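Side-chain contacts in molybdenum cofactor carrier protein (Chlamydomonas reinhardtii, PDB 2IZ6), which probably binds the molybdenum cofactor and carries or stores it in protected form before its insertion into molybdenum enzymes: residues 133-138 with 166-171; 156-159 with 163-166; 90-95 with 102-107. One frame throughout, in Å; residues are numbered along the deposited sequence.

Contact 1 of 3, residues 133-138 with 166-171; sequences PVVLLG and AAVKQL
Strand 134-137 of the parallel sheet meets helix 161-173 here through four aliphatic side chains and the Pro133 ring just before the strand. CG2 of Val135 does the touching in the middle. CG1 lies anti to the backbone N (chi1 -178°), and CG2, held beside that N, is turned to the helix. It packs 4.0 Å from CB of Ala167, methyl against methyl. CG2 of Val168 comes to 4.2 Å from the same Val135 CG2 atom, so two consecutive helix residues share one branch of the valine. The sheet belongs to a Rossmann-like, three-layer alpha/beta fold of the SLOG clan, and the alternation along this strand divides the layers. Val135 points to helix 161-173, whereas Val134 points away from it and packs on Val124, Ala127 and Leu128 of helix 118-129. One turn on from Ala167, Leu171 reaches the residue just before the strand. Its chi1 of -69° puts CG anti to the carbonyl carbon, and chi2 of 162° sets the two methyls, both of which reach the proline: Leu171 CD1 lies 3.9 Å from Pro133 CB and CD2 4.1 Å from that same Pro133 atom. The ring is therefore met at CB by the forked end of the leucine. Val135 also touches Val110 and Val112 of strand 110-114, and Val168 packs on Val112 and Trp46.

Contact 2 of 3, residues 156-159 with 163-166; sequences HVAA and GAIA
Ala158, Ala164 and Gly163 carry this contact between strand 155-158 and the first turns of helix 161-173, the strand-to-helix connection that finishes the chain. Ala158 gives up the most surface. Its CB points at the helix and meets backbone rather than a side chain first, lying 3.6 Å from the N of Ala164. The CA of Ala164 is 3.7 Å from the same Ala158 methyl, which therefore rests on the helix backbone itself. Beside this, the two alanine methyls meet directly, CB of Ala158 to CB of Ala164 at 3.9 Å. Gly163 contributes main chain alone: its carbonyl carbon C stands 4.0 Å from Ala158 CB, with no side chain to hold the two elements apart. The packing is correspondingly close, with the CA atoms of Ala158 and Ala164 separated by 5.1 Å. All of it is van der Waals contact, centred on a single methyl group. The N of Gly163 is engaged by the carboxylate atom OD2 of Asp160, a hydrogen bond between residues of the connection and the early helix. Within the fold, strand 155-158 is the outermost strand at this side of the sheet in the chain, hydrogen-bonded through His156 and Ala158 to strand 134-137. Ala158 and Ala164 both touch Val135 of that neighbouring strand, while Ile165, turned away from strand 155-158, packs on Leu37, Gln40 and Ile41 of helix 28-43, the next helix on this face.

Contact 3 of 3, residues 90-95 with 102-107; sequences IPIVTG and NINALS
Thr94 and Ile92 face Asn104 across a buried contact between the end of strand 90-93 and the loop that leads on to strand 110-114. In Thr94, CB points to the loop and its two branches do different work. With chi1 at 60°, OG1 stands between the backbone N and the carbonyl carbon, while CG2 is turned to the amide end of Asn104 and packs against it. OG1 is gripped by two partners. Thr94 OG1 receives the N-H of Leu96, two residues on, as in an ST turn, and lies 2.6 Å from water 1. That water donates to the backbone O of Asn102 at 3.3 Å, a long link that bridges the two segments. Strand 90-93 is an edge strand of the chain's Rossmann-like parallel sheet, and from it the chain turns back toward the centre of the sheet. Ile92 CG2, anti to its own N, packs against the same amide end of Asn104. The nitrogen and oxygen of this amide are probably interchanged in the model, but the isoleucine and asparagine side chains cross at about a right angle either way. Bonds within the loop support the shape that presents Asn104. An Asx turn has Asn104 N donating to Asn102 OD1 at 2.8 Å, the donor tilted 19° from the carbonyl plane. Asn104 O takes two bonds from one residue: Ser107 N at 3.0 Å, and Ser107 OG at 2.7 Å in the carbonyl plane. Ser107 OG also bonds to Val93 N of the second subunit, whose Ile92 packs on Asn104 and whose Ile90 meets Ile90.

From the N terminus, contact 3 comes first: after six residues between its two segments, the loop folds back on strand 90-93, closing a short loop near one edge of the sheet, where a second subunit joins. Contact 1 opens later, at strand 134-137, and closes on helix 161-173 after 27 intervening residues. Contact 2 is nested inside that span, a short strand-to-helix connection between strand 155-158 and the same helix; the two share Ala166. Their centres lie about 5 Å apart, against about 21 and 24 Å from contact 3, across the chain's centre. Together, contacts 1 and 2 fix the last helix to two neighbouring strands.

Contact 1 of 3, residues 133-138 with 166-171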
loop_
_atom_site.group_PDB
_atom_site.type_symbol
_atom_site.label_atom_id
_atom_site.label_comp_id
_atom_site.label_asym_id
_atom_site.label_seq_id
_atom_site.Cartn_x
_atom_site.Cartn_y
_atom_site.Cartn_z
ATOM N N PRO A 133 -15.084 5.520 14.913
ATOM C CA PRO A 133 -15.190 5.030 16.278
ATOM C C PRO A 133 -14.631 3.643 16.513
ATOM O O PRO A 133 -14.672 2.801 15.637
ATOM C CB PRO A 133 -16.673 4.975 16.546
ATOM C CG PRO A 133 -17.233 4.765 15.213
ATOM C CD PRO A 133 -16.340 5.349 14.199
ATOM N N VAL A 134 -14.074 3.488 17.674
ATOM C CA VAL A 134 -13.481 2.219 18.052
ATOM C C VAL A 134 -14.030 1.697 19.410
ATOM O O VAL A 134 -14.176 2.448 20.386
ATOM C CB VAL A 134 -11.923 2.330 18.103
ATOM C CG1 VAL A 134 -11.299 0.991 18.518
ATOM C CG2 VAL A 134 -11.301 2.751 16.774
ATOM N N VAL A 135 -14.321 0.422 19.440
ATOM C CA VAL A 135 -14.714 -0.273 20.655
ATOM C C VAL A 135 -13.623 -1.212 21.203
ATOM O O VAL A 135 -13.115 -2.023 20.447
ATOM C CB VAL A 135 -16.036 -1.053 20.462
ATOM C CG1 VAL A 135 -16.459 -1.724 21.742
ATOM C CG2 VAL A 135 -17.159 -0.157 20.016
ATOM N N LEU A 136 -13.167 -0.965 22.436
ATOM C CA LEU A 136 -12.101 -1.731 23.033
ATOM C C LEU A 136 -12.676 -2.718 24.012
ATOM O O LEU A 136 -13.198 -2.327 25.056
ATOM C CB LEU A 136 -11.135 -0.777 23.746
ATOM C CG LEU A 136 -10.461 0.308 22.907
ATOM C CD1 LEU A 136 -9.498 1.148 23.814
ATOM C CD2 LEU A 136 -9.738 -0.265 21.717
ATOM N N LEU A 137 -12.492 -4.005 23.711
ATOM C CA LEU A 137 -13.018 -5.123 24.526
ATOM C C LEU A 137 -11.831 -5.991 24.958
ATOM O O LEU A 137 -11.057 -6.460 24.146
ATOM C CB LEU A 137 -14.038 -5.949 23.750
ATOM C CG LEU A 137 -14.566 -7.237 24.439
ATOM C CD1 LEU A 137 -15.302 -6.834 25.682
ATOM C CD2 LEU A 137 -15.477 -8.021 23.438
ATOM N N GLY A 138 -11.708 -6.165 26.248
ATOM C CA GLY A 138 -10.663 -7.041 26.815
ATOM C C GLY A 138 -9.255 -6.539 26.637
ATOM O O GLY A 138 -8.305 -7.333 26.560
ATOM N N ALA A 166 -23.872 -3.315 22.216
ATOM C CA ALA A 166 -24.682 -2.142 22.487
ATOM C C ALA A 166 -24.017 -0.899 22.006
ATOM O O ALA A 166 -24.703 -0.028 21.463
ATOM C CB ALA A 166 -24.972 -2.056 24.009
ATOM N N ALA A 167 -22.693 -0.776 22.182
ATOM C CA ALA A 167 -21.939 0.412 21.688
ATOM C C ALA A 167 -22.019 0.513 20.160
ATOM O O ALA A 167 -22.322 1.574 19.601
ATOM C CB ALA A 167 -20.513 0.384 22.164
ATOM N N VAL A 168 -21.788 -0.613 19.493
ATOM C CA VAL A 168 -21.874 -0.667 18.062
ATOM C C VAL A 168 -23.305 -0.252 17.602
ATOM O O VAL A 168 -23.473 0.511 16.695
ATOM C CB VAL A 168 -21.503 -2.038 17.500
ATOM C CG1 VAL A 168 -21.708 -2.088 15.958
ATOM C CG2 VAL A 168 -20.027 -2.399 17.825
ATOM N N LYS A 169 -24.309 -0.858 18.198
ATOM C CA LYS A 169 -25.674 -0.612 17.787
ATOM C C LYS A 169 -26.006 0.872 17.918
ATOM O O LYS A 169 -26.627 1.457 17.025
ATOM C CB LYS A 169 -26.633 -1.487 18.643
ATOM C CG LYS A 169 -28.030 -1.605 18.188
ATOM C CD LYS A 169 -28.806 -2.698 19.034
ATOM C CE LYS A 169 -30.286 -2.639 18.825
ATOM N NZ LYS A 169 -30.908 -3.715 19.730
ATOM N N GLN A 170 -25.569 1.525 18.993
ATOM C CA GLN A 170 -25.872 2.952 19.241
ATOM C C GLN A 170 -25.175 3.839 18.197
ATOM O O GLN A 170 -25.736 4.796 17.654
ATOM C CB GLN A 170 -25.365 3.313 20.647
ATOM C CG GLN A 170 -25.576 4.732 21.129
ATOM C CD GLN A 170 -25.032 4.927 22.579
ATOM O OE1 GLN A 170 -24.444 3.986 23.172
ATOM N NE2 GLN A 170 -25.264 6.109 23.159
ATOM N N LEU A 171 -23.924 3.531 17.932
ATOM C CA LEU A 171 -23.138 4.174 16.894
ATOM C C LEU A 171 -23.836 4.060 15.549
ATOM O O LEU A 171 -24.064 5.083 14.832
ATOM C CB LEU A 171 -21.716 3.626 16.875
ATOM C CG LEU A 171 -20.900 4.021 18.107
ATOM C CD1 LEU A 171 -19.715 3.132 18.242
ATOM C CD2 LEU A 171 -20.446 5.489 18.093
#

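Contact 2 of 3, residues 156-159 with 163-166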
loop_
_atom_site.group_PDB
_atom_site.type_symbol
_atom_site.label_atom_id
_atom_site.label_comp_id
_atom_site.label_asym_id
_atom_site.label_seq_id
_atom_site.Cartn_x
_atom_site.Cartn_y
_atom_site.Cartn_z
ATOM N N HIS A 156 -14.627 3.769 22.829
ATOM C CA HIS A 156 -15.670 3.206 23.653
ATOM C C HIS A 156 -15.061 1.965 24.320
ATOM O O HIS A 156 -14.631 1.021 23.680
ATOM C CB HIS A 156 -16.915 2.845 22.872
ATOM C CG HIS A 156 -17.528 3.999 22.157
ATOM N ND1 HIS A 156 -17.052 4.490 20.953
ATOM C CD2 HIS A 156 -18.598 4.753 22.485
ATOM C CE1 HIS A 156 -17.801 5.527 20.594
ATOM N NE2 HIS A 156 -18.719 5.722 21.514
ATOM N N VAL A 157 -14.987 2.012 25.615
ATOM C CA VAL A 157 -14.470 0.879 26.357
ATOM C C VAL A 157 -15.646 -0.022 26.745
ATOM O O VAL A 157 -16.591 0.420 27.412
ATOM C CB VAL A 157 -13.642 1.389 27.578
ATOM C CG1 VAL A 157 -13.237 0.274 28.412
ATOM C CG2 VAL A 157 -12.429 2.108 27.116
ATOM N N ALA A 158 -15.559 -1.304 26.424
ATOM C CA ALA A 158 -16.662 -2.254 26.675
ATOM C C ALA A 158 -16.210 -3.254 27.695
ATOM O O ALA A 158 -15.111 -3.770 27.626
ATOM C CB ALA A 158 -17.065 -2.924 25.439
ATOM N N ALA A 159 -17.080 -3.514 28.652
ATOM C CA ALA A 159 -16.768 -4.447 29.708
ATOM C C ALA A 159 -16.993 -5.914 29.335
ATOM O O ALA A 159 -16.424 -6.816 29.968
ATOM C CB ALA A 159 -17.576 -4.113 30.950
ATOM N N GLY A 163 -21.867 -5.299 26.054
ATOM C CA GLY A 163 -21.563 -3.890 26.054
ATOM C C GLY A 163 -20.999 -3.422 24.740
ATOM O O GLY A 163 -21.354 -2.320 24.253
ATOM N N ALA A 164 -20.133 -4.225 24.171
ATOM C CA ALA A 164 -19.564 -3.951 22.847
ATOM C C ALA A 164 -20.616 -3.859 21.769
ATOM O O ALA A 164 -20.653 -2.924 20.973
ATOM C CB ALA A 164 -18.449 -5.017 22.515
ATOM N N ILE A 165 -21.546 -4.828 21.739
ATOM C CA ILE A 165 -22.626 -4.851 20.791
ATOM C C ILE A 165 -23.550 -3.640 20.966
ATOM O O ILE A 165 -23.966 -3.008 20.033
ATOM C CB ILE A 165 -23.380 -6.210 20.857
ATOM C CG1 ILE A 165 -22.466 -7.356 20.396
ATOM C CG2 ILE A 165 -24.733 -6.154 20.091
ATOM C CD1 ILE A 165 -22.142 -7.334 18.863
ATOM N N ALA A 166 -23.872 -3.315 22.216
ATOM C CA ALA A 166 -24.682 -2.142 22.487
ATOM C C ALA A 166 -24.017 -0.899 22.006
ATOM O O ALA A 166 -24.703 -0.028 21.463
ATOM C CB ALA A 166 -24.972 -2.056 24.009
#

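Contact 3 of 3, residues 90-95 with 102-107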
loop_
_atom_site.group_PDB
_atom_site.type_symbol
_atom_site.label_atom_id
_atom_site.label_comp_id
_atom_site.label_asym_id
_atom_site.label_seq_id
_atom_site.Cartn_x
_atom_site.Cartn_y
_atom_site.Cartn_z
ATOM N N ILE A 90 -15.856 -14.135 1.641
ATOM C CA ILE A 90 -15.272 -13.220 0.649
ATOM C C ILE A 90 -13.846 -12.950 1.078
ATOM O O ILE A 90 -13.615 -12.185 2.041
ATOM C CB ILE A 90 -16.055 -11.931 0.578
ATOM C CG1 ILE A 90 -17.527 -12.183 0.155
ATOM C CG2 ILE A 90 -15.378 -10.941 -0.357
ATOM C CD1 ILE A 90 -18.416 -11.004 0.367
ATOM N N PRO A 91 -12.857 -13.612 0.415
ATOM C CA PRO A 91 -11.460 -13.351 0.701
ATOM C C PRO A 91 -11.001 -12.155 -0.063
ATOM O O PRO A 91 -11.067 -12.186 -1.291
ATOM C CB PRO A 91 -10.756 -14.685 0.261
ATOM C CG PRO A 91 -11.829 -15.637 -0.121
ATOM C CD PRO A 91 -12.978 -14.734 -0.547
ATOM N N ILE A 92 -10.529 -11.138 0.627
ATOM C CA ILE A 92 -9.953 -9.949 0.008
ATOM C C ILE A 92 -8.432 -10.077 0.161
ATOM O O ILE A 92 -7.909 -10.151 1.269
ATOM C CB ILE A 92 -10.493 -8.632 0.632
ATOM C CG1 ILE A 92 -11.994 -8.478 0.404
ATOM C CG2 ILE A 92 -9.733 -7.433 0.094
ATOM C CD1 ILE A 92 -12.431 -8.321 -1.030
ATOM N N VAL A 93 -7.735 -10.084 -0.957
ATOM C CA VAL A 93 -6.281 -10.275 -0.983
ATOM C C VAL A 93 -5.644 -8.959 -1.411
ATOM O O VAL A 93 -5.863 -8.529 -2.527
ATOM C CB VAL A 93 -5.902 -11.369 -1.965
ATOM C CG1 VAL A 93 -4.371 -11.635 -1.917
ATOM C CG2 VAL A 93 -6.562 -12.622 -1.661
ATOM N N THR A 94 -4.856 -8.319 -0.512
ATOM C CA THR A 94 -4.464 -6.886 -0.636
ATOM C C THR A 94 -3.182 -6.718 -1.428
ATOM O O THR A 94 -2.945 -5.641 -2.018
ATOM C CB THR A 94 -4.173 -6.221 0.734
ATOM O OG1 THR A 94 -3.098 -6.941 1.345
ATOM C CG2 THR A 94 -5.397 -6.221 1.673
ATOM N N GLY A 95 -2.339 -7.748 -1.381
ATOM C CA GLY A 95 -1.098 -7.762 -2.066
ATOM C C GLY A 95 -0.244 -6.691 -1.487
ATOM O O GLY A 95 0.476 -6.059 -2.250
ATOM N N ASN A 102 -3.260 -5.230 7.908
ATOM C CA ASN A 102 -4.238 -4.479 7.151
ATOM C C ASN A 102 -5.451 -5.359 6.884
ATOM O O ASN A 102 -5.282 -6.456 6.298
ATOM C CB ASN A 102 -3.686 -4.063 5.783
ATOM C CG ASN A 102 -4.355 -2.841 5.245
ATOM O OD1 ASN A 102 -5.573 -2.644 5.412
ATOM N ND2 ASN A 102 -3.528 -1.925 4.683
ATOM N N ILE A 103 -6.617 -4.910 7.338
ATOM C CA ILE A 103 -7.879 -5.558 6.999
ATOM C C ILE A 103 -8.803 -4.594 6.236
ATOM O O ILE A 103 -10.008 -4.721 6.243
ATOM C CB ILE A 103 -8.523 -6.136 8.281
ATOM C CG1 ILE A 103 -8.939 -5.020 9.263
ATOM C CG2 ILE A 103 -7.572 -7.181 8.860
ATOM C CD1 ILE A 103 -9.976 -5.497 10.453
ATOM N N ASN A 104 -8.213 -3.646 5.509
ATOM C CA ASN A 104 -9.008 -2.575 4.918
ATOM C C ASN A 104 -10.060 -1.996 5.911
ATOM O O ASN A 104 -11.229 -1.719 5.585
ATOM C CB ASN A 104 -9.660 -3.079 3.589
ATOM C CG ASN A 104 -8.621 -3.242 2.448
ATOM O OD1 ASN A 104 -7.539 -2.691 2.472
ATOM N ND2 ASN A 104 -8.981 -3.977 1.447
ATOM N N ALA A 105 -9.628 -1.783 7.141
ATOM C CA ALA A 105 -10.532 -1.367 8.213
ATOM C C ALA A 105 -11.304 -0.098 7.987
ATOM O O ALA A 105 -12.321 0.053 8.633
ATOM C CB ALA A 105 -9.711 -1.242 9.497
ATOM N N LEU A 106 -10.786 0.872 7.186
ATOM C CA LEU A 106 -11.539 2.112 6.744
ATOM C C LEU A 106 -12.927 1.774 6.083
ATOM O O LEU A 106 -13.760 2.644 5.865
ATOM C CB LEU A 106 -10.714 3.007 5.785
ATOM C CG LEU A 106 -9.426 3.832 6.116
ATOM C CD1 LEU A 106 -8.960 4.610 4.938
ATOM C CD2 LEU A 106 -9.651 4.785 7.293
ATOM N N SER A 107 -13.138 0.531 5.718
ATOM C CA SER A 107 -14.371 0.065 5.181
ATOM C C SER A 107 -15.418 -0.105 6.273
ATOM O O SER A 107 -16.590 -0.158 5.979
ATOM C CB SER A 107 -14.174 -1.295 4.507
ATOM O OG SER A 107 -13.024 -1.298 3.638
HETATM O O HOH W 1 -3.040 -6.977 3.983
#